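Local coordinates for putative hemin transport system, substrate-binding protein (Burkholderia cenocepacia J2315, PDB 5GIZ) that binds heme in the periplasm, probably delivering it to a transporter for import, at residues F20-A25 with R118-A123. Residues are numbered along the deposited sequence; the frame is centred on the assembly and turned at random.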
loop_
_atom_site.group_PDB
_atom_site.type_symbol
_atom_site.label_atom_id
_atom_site.label_comp_id
_atom_site.label_asym_id
_atom_site.label_seq_id
_atom_site.Cartn_x
_atom_site.Cartn_y
_atom_site.Cartn_z
ATOM N N PHE A 20 -14.875 -1.221 -2.672
ATOM C CA PHE A 20 -15.343 -2.137 -3.686
ATOM C C PHE A 20 -15.526 -3.523 -3.115
ATOM O O PHE A 20 -16.425 -4.208 -3.551
ATOM C CB PHE A 20 -14.460 -2.111 -4.958
ATOM C CG PHE A 20 -14.712 -0.918 -5.845
ATOM C CD1 PHE A 20 -15.893 -0.760 -6.507
ATOM C CD2 PHE A 20 -13.786 0.076 -5.929
ATOM C CE1 PHE A 20 -16.131 0.375 -7.288
ATOM C CE2 PHE A 20 -13.982 1.167 -6.751
ATOM C CZ PHE A 20 -15.167 1.353 -7.373
ATOM N N ALA A 21 -14.699 -3.930 -2.131
ATOM C CA ALA A 21 -14.747 -5.278 -1.554
ATOM C C ALA A 21 -16.033 -5.527 -0.735
ATOM O O ALA A 21 -16.397 -6.665 -0.492
ATOM C CB ALA A 21 -13.514 -5.512 -0.684
ATOM N N LEU A 22 -16.683 -4.464 -0.306
ATOM C CA LEU A 22 -17.934 -4.569 0.442
ATOM C C LEU A 22 -19.132 -4.902 -0.433
ATOM O O LEU A 22 -20.093 -5.482 0.073
ATOM C CB LEU A 22 -18.227 -3.284 1.240
ATOM C CG LEU A 22 -17.214 -2.993 2.354
ATOM C CD1 LEU A 22 -17.274 -1.532 2.770
ATOM C CD2 LEU A 22 -17.497 -3.897 3.547
ATOM N N GLY A 23 -19.104 -4.546 -1.713
ATOM C CA GLY A 23 -20.166 -4.983 -2.646
ATOM C C GLY A 23 -20.305 -4.168 -3.916
ATOM O O GLY A 23 -21.390 -3.686 -4.223
ATOM N N GLY A 24 -19.212 -4.000 -4.659
ATOM C CA GLY A 24 -19.290 -3.409 -5.996
ATOM C C GLY A 24 -19.394 -1.898 -6.139
ATOM O O GLY A 24 -19.399 -1.125 -5.153
ATOM N N ALA A 25 -19.506 -1.491 -7.401
ATOM C CA ALA A 25 -19.382 -0.088 -7.818
ATOM C C ALA A 25 -20.491 0.808 -7.294
ATOM O O ALA A 25 -20.231 1.960 -6.853
ATOM C CB ALA A 25 -19.309 -0.006 -9.341
ATOM N N ARG A 118 -23.080 -1.939 7.551
ATOM C CA ARG A 118 -22.522 -2.702 8.678
ATOM C C ARG A 118 -22.420 -4.211 8.413
ATOM O O ARG A 118 -21.384 -4.786 8.662
ATOM C CB ARG A 118 -23.333 -2.412 9.956
ATOM C CG ARG A 118 -23.409 -3.544 10.990
ATOM C CD ARG A 118 -24.412 -3.197 12.093
ATOM N NE ARG A 118 -25.764 -3.662 11.775
ATOM C CZ ARG A 118 -26.195 -4.907 11.970
ATOM N NH1 ARG A 118 -25.379 -5.825 12.477
ATOM N NH2 ARG A 118 -27.444 -5.245 11.661
ATOM N N ASP A 119 -23.479 -4.838 7.922
ATOM C CA ASP A 119 -23.475 -6.293 7.665
ATOM C C ASP A 119 -22.388 -6.733 6.649
ATOM O O ASP A 119 -21.681 -7.708 6.878
ATOM C CB ASP A 119 -24.850 -6.771 7.193
ATOM C CG ASP A 119 -25.870 -6.901 8.343
ATOM O OD1 ASP A 119 -25.519 -6.698 9.528
ATOM O OD2 ASP A 119 -27.044 -7.213 8.034
ATOM N N ALA A 120 -22.280 -6.005 5.551
ATOM C CA ALA A 120 -21.231 -6.242 4.553
ATOM C C ALA A 120 -19.856 -6.107 5.228
ATOM O O ALA A 120 -18.929 -6.899 4.966
ATOM C CB ALA A 120 -21.368 -5.269 3.403
ATOM N N GLY A 121 -19.699 -5.084 6.056
ATOM C CA GLY A 121 -18.439 -4.915 6.813
ATOM C C GLY A 121 -18.100 -6.117 7.688
ATOM O O GLY A 121 -16.980 -6.636 7.731
ATOM N N ALA A 122 -19.097 -6.585 8.420
ATOM C CA ALA A 122 -18.837 -7.705 9.252
ATOM C C ALA A 122 -18.468 -8.973 8.446
ATOM O O ALA A 122 -17.621 -9.748 8.845
ATOM C CB ALA A 122 -20.051 -7.966 10.112
ATOM N N ALA A 123 -19.100 -9.153 7.282
ATOM C CA ALA A 123 -18.789 -10.328 6.444
ATOM C C ALA A 123 -17.381 -10.242 5.874
ATOM O O ALA A 123 -16.640 -11.208 5.863
ATOM C CB ALA A 123 -19.805 -10.454 5.329
#
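L22, in the last turn of helix 13-23, reaches the first turn of the long helix 118-141 at A120 and G121. In the type III periplasmic binding protein fold, as in other members of this family, a long helix spans the two lobes, and here its N-terminal end packs on the lobe built around the parallel sheet that holds strand 30-35. The tight part is small and wholly van der Waals. L22 CD2 rests against the backbone of G121, equally near G121 N and G121 CA at 3.5 Å each. With CG anti to the carbonyl carbon (chi1 -65°), the branch bends toward the long helix and CD2 also meets A120 CB at 4.1 Å. V111 and A112 of helix 101-114 and L124 close around the same leucine. On the outer side the packing thins: the exposed R118 and D119 pair with each other, R118 NH1 lying 3.1 Å from D119 OD1, a contact of charges with no N-H directed at the oxygen. Beside the contact F20 O accepts from both G23 N and G24 N, and G24 has positive phi (80°). The methyl A120 CB lies 3.6 Å from the carbonyl oxygen L22 O.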